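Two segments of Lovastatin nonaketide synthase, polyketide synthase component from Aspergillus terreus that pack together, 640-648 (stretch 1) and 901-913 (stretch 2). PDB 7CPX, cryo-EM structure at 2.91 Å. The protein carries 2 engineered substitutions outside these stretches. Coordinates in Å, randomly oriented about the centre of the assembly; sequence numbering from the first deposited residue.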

# COMPACT_ATOMS: atom_id res chain seq x y z
N ARG A 640 -36.14 65.32 28.32
CA ARG A 640 -34.88 66.00 28.03
C ARG A 640 -33.73 65.00 28.00
O ARG A 640 -32.84 65.09 27.14
CB ARG A 640 -34.61 67.09 29.06
CG ARG A 640 -35.44 68.35 28.85
CD ARG A 640 -34.87 69.53 29.62
NE ARG A 640 -33.54 69.91 29.15
CZ ARG A 640 -32.86 70.96 29.58
NH1 ARG A 640 -33.35 71.77 30.50
NH2 ARG A 640 -31.65 71.20 29.08
N LEU A 641 -33.71 64.05 28.93
CA LEU A 641 -32.69 63.02 28.91
C LEU A 641 -32.78 62.18 27.64
O LEU A 641 -31.76 61.87 27.02
CB LEU A 641 -32.81 62.12 30.14
CG LEU A 641 -32.47 62.77 31.49
CD1 LEU A 641 -32.91 61.87 32.63
CD2 LEU A 641 -30.98 63.06 31.58
N LEU A 642 -33.99 61.80 27.24
CA LEU A 642 -34.17 61.00 26.04
C LEU A 642 -33.69 61.75 24.80
O LEU A 642 -33.03 61.17 23.93
CB LEU A 642 -35.63 60.59 25.90
CG LEU A 642 -36.14 59.65 27.00
CD1 LEU A 642 -37.66 59.59 27.01
CD2 LEU A 642 -35.56 58.26 26.83
N GLU A 643 -34.02 63.04 24.71
CA GLU A 643 -33.54 63.84 23.59
C GLU A 643 -32.02 64.00 23.63
O GLU A 643 -31.38 64.07 22.58
CB GLU A 643 -34.22 65.20 23.58
CG GLU A 643 -35.71 65.14 23.27
CD GLU A 643 -36.35 66.51 23.24
OE1 GLU A 643 -35.66 67.51 23.53
OE2 GLU A 643 -37.56 66.60 22.92
N ALA A 644 -31.44 64.08 24.84
CA ALA A 644 -29.99 64.10 24.95
C ALA A 644 -29.38 62.84 24.35
O ALA A 644 -28.27 62.89 23.80
CB ALA A 644 -29.58 64.23 26.42
N ALA A 645 -30.09 61.72 24.43
CA ALA A 645 -29.69 60.50 23.75
C ALA A 645 -30.04 60.51 22.27
O ALA A 645 -29.85 59.50 21.59
CB ALA A 645 -30.33 59.29 24.43
N ARG A 646 -30.55 61.63 21.76
CA ARG A 646 -30.92 61.77 20.36
C ARG A 646 -31.95 60.72 19.95
O ARG A 646 -31.78 60.00 18.97
CB ARG A 646 -29.68 61.72 19.46
CG ARG A 646 -28.97 63.05 19.30
CD ARG A 646 -28.64 63.69 20.65
NE ARG A 646 -27.96 64.97 20.50
CZ ARG A 646 -27.55 65.72 21.52
NH1 ARG A 646 -27.73 65.33 22.78
NH2 ARG A 646 -26.96 66.88 21.27
N ILE A 647 -33.02 60.63 20.73
CA ILE A 647 -34.15 59.77 20.40
C ILE A 647 -35.19 60.60 19.67
O ILE A 647 -35.64 61.64 20.18
CB ILE A 647 -34.74 59.14 21.67
CG1 ILE A 647 -33.71 58.24 22.35
CG2 ILE A 647 -35.99 58.35 21.33
CD1 ILE A 647 -34.10 57.79 23.74
N ARG A 648 -35.57 60.16 18.47
CA ARG A 648 -36.53 60.88 17.65
C ARG A 648 -37.94 60.45 18.05
O ARG A 648 -38.24 59.26 18.12
CB ARG A 648 -36.28 60.62 16.17
CG ARG A 648 -34.82 60.82 15.76
CD ARG A 648 -34.27 62.15 16.26
NE ARG A 648 -32.86 62.33 15.94
CZ ARG A 648 -32.11 63.33 16.40
NH1 ARG A 648 -32.61 64.26 17.20
NH2 ARG A 648 -30.83 63.40 16.04
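Stretch 2 (901-913) SSFDADEFMRAVA

What fixes stretch 2 to stretch 1 most firmly? A single backbone hydrogen bond joins them: Asp 904 N donates to Ala 645 O over 2.8 Å, and at 172° the bond is almost straight. It forms where stretch 1 has just left its helix and stretch 2 is about to enter one. Arg 646, with phi/psi of 58/51, ends the first helix in a Schellman motif, while Asp 904, extended at -104/115, is the N-cap of the second. The cap is made by Asp 904 OD1, which accepts from Glu 907 N at 3.2 Å and, weakly, from Asp 906 N at 2.8 Å.

How do the charged side chains take part? Arg 646 points toward stretch 2, and Glu 907 CB lies over one face of its guanidinium; the nearest approach is 3.5 Å, from Arg 646 CD to Glu 907 CB. Arg 646 NH2 and Glu 907 OE1 form a salt bridge at 3.6 Å, but the oxygen lies well out of the guanidinium plane, so the attraction is one of charge alone. Arg 646 NH1 instead turns back within its own stretch, donating to Ala 644 O at 2.7 Å. That carbonyl also receives a CA-H...O contact from Phe 908 CA at 3.4 Å.

In which direction does the second helix run? From Ala 905 to Ala 911 it crosses helix 640-644 at 129° between N-to-C directions, closer to antiparallel than to parallel, with the axes 8.9 Å apart at their nearest. Small side chains help to keep the surfaces close: Ala 644 CB meets Ala 911 CB at 3.6 Å, and the CA atoms of Ala 645 and Phe 908 are 4.3 Å apart.

What fills the space around this crossing? Phe 908 (chi1 177°, t) brings its ring beside the end of the first helix, with Ala 645 CB 4.0 Å from Phe 908 CD1. Leu 641 O approaches the edge of that ring, 3.7 Å from Phe 908 CD1. The end of the Leu 641 side chain comes nearer to stretch 2 than its sideways CA-to-CB bond would suggest, and Leu 641 CD2 reaches Val 912 CG2 at 3.9 Å, just past the second helix. Before that helix, Phe 903 sets its CB against Ala 645 CB at 3.9 Å and Ile 647 CG1 at 3.8 Å, while the end of its side chain leads away. Together the two stretches bury 467 Å².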

# COMPACT_ATOMS: atom_id res chain seq x y z
N SER A 901 -28.65 51.98 16.90
CA SER A 901 -29.50 52.98 16.26
C SER A 901 -30.61 53.47 17.18
O SER A 901 -31.19 54.52 16.92
CB SER A 901 -30.11 52.40 14.98
OG SER A 901 -30.92 51.27 15.27
N SER A 902 -30.90 52.73 18.25
CA SER A 902 -31.97 53.13 19.15
C SER A 902 -31.70 54.51 19.75
O SER A 902 -32.60 55.35 19.82
CB SER A 902 -32.14 52.10 20.27
OG SER A 902 -30.99 52.07 21.10
N PHE A 903 -30.46 54.75 20.17
CA PHE A 903 -30.10 56.04 20.75
C PHE A 903 -28.59 56.20 20.64
O PHE A 903 -27.85 55.25 20.40
CB PHE A 903 -30.56 56.15 22.20
CG PHE A 903 -29.77 55.30 23.16
CD1 PHE A 903 -30.10 53.97 23.36
CD2 PHE A 903 -28.70 55.84 23.85
CE1 PHE A 903 -29.38 53.19 24.24
CE2 PHE A 903 -27.97 55.06 24.73
CZ PHE A 903 -28.31 53.74 24.93
N ASP A 904 -28.14 57.44 20.84
CA ASP A 904 -26.72 57.79 20.78
C ASP A 904 -26.20 57.98 22.20
O ASP A 904 -26.63 58.91 22.89
CB ASP A 904 -26.51 59.05 19.95
CG ASP A 904 -25.05 59.32 19.66
OD1 ASP A 904 -24.19 58.96 20.49
OD2 ASP A 904 -24.75 59.91 18.60
N ALA A 905 -25.29 57.11 22.61
CA ALA A 905 -24.70 57.23 23.94
C ALA A 905 -23.67 58.34 24.02
O ALA A 905 -23.52 58.98 25.07
CB ALA A 905 -24.07 55.90 24.35
N ASP A 906 -22.95 58.59 22.92
CA ASP A 906 -21.94 59.64 22.93
C ASP A 906 -22.58 61.00 23.22
O ASP A 906 -22.10 61.75 24.06
CB ASP A 906 -21.21 59.67 21.59
CG ASP A 906 -20.07 60.68 21.56
OD1 ASP A 906 -19.79 61.28 22.62
OD2 ASP A 906 -19.46 60.86 20.49
N GLU A 907 -23.68 61.31 22.53
CA GLU A 907 -24.38 62.56 22.79
C GLU A 907 -24.97 62.58 24.20
O GLU A 907 -24.97 63.62 24.87
CB GLU A 907 -25.46 62.79 21.75
CG GLU A 907 -24.95 62.85 20.32
CD GLU A 907 -24.04 64.04 20.07
OE1 GLU A 907 -23.97 64.93 20.94
OE2 GLU A 907 -23.40 64.08 19.00
N PHE A 908 -25.49 61.44 24.65
CA PHE A 908 -26.08 61.38 25.98
C PHE A 908 -25.06 61.73 27.06
O PHE A 908 -25.35 62.51 27.97
CB PHE A 908 -26.66 59.99 26.23
CG PHE A 908 -27.24 59.81 27.60
CD1 PHE A 908 -28.55 60.17 27.87
CD2 PHE A 908 -26.47 59.28 28.63
CE1 PHE A 908 -29.08 60.01 29.13
CE2 PHE A 908 -27.00 59.11 29.89
CZ PHE A 908 -28.31 59.48 30.15
N MET A 909 -23.85 61.17 26.95
CA MET A 909 -22.80 61.51 27.89
C MET A 909 -22.20 62.88 27.62
O MET A 909 -21.57 63.46 28.51
CB MET A 909 -21.70 60.44 27.86
CG MET A 909 -22.15 59.10 28.42
SD MET A 909 -22.69 59.19 30.14
CE MET A 909 -21.15 59.53 30.99
N ARG A 910 -22.37 63.40 26.40
CA ARG A 910 -22.04 64.80 26.16
C ARG A 910 -22.93 65.71 27.00
O ARG A 910 -22.47 66.71 27.56
CB ARG A 910 -22.20 65.12 24.67
CG ARG A 910 -21.44 66.36 24.21
CD ARG A 910 -19.94 66.10 24.15
NE ARG A 910 -19.62 65.01 23.24
CZ ARG A 910 -18.42 64.45 23.13
NH1 ARG A 910 -17.40 64.85 23.87
NH2 ARG A 910 -18.24 63.47 22.26
N ALA A 911 -24.22 65.36 27.09
CA ALA A 911 -25.14 66.12 27.94
C ALA A 911 -24.98 65.73 29.40
O ALA A 911 -24.79 66.59 30.27
CB ALA A 911 -26.58 65.89 27.48
N VAL A 912 -25.05 64.43 29.70
CA VAL A 912 -24.93 63.95 31.07
C VAL A 912 -23.45 63.81 31.43
O VAL A 912 -22.69 63.14 30.72
CB VAL A 912 -25.67 62.61 31.25
CG1 VAL A 912 -25.35 62.01 32.61
CG2 VAL A 912 -27.16 62.82 31.08
N ALA A 913 -23.06 64.43 32.53
CA ALA A 913 -21.68 64.40 33.00
C ALA A 913 -20.71 64.88 31.92
O ALA A 913 -19.88 64.10 31.43
CB ALA A 913 -21.30 63.00 33.48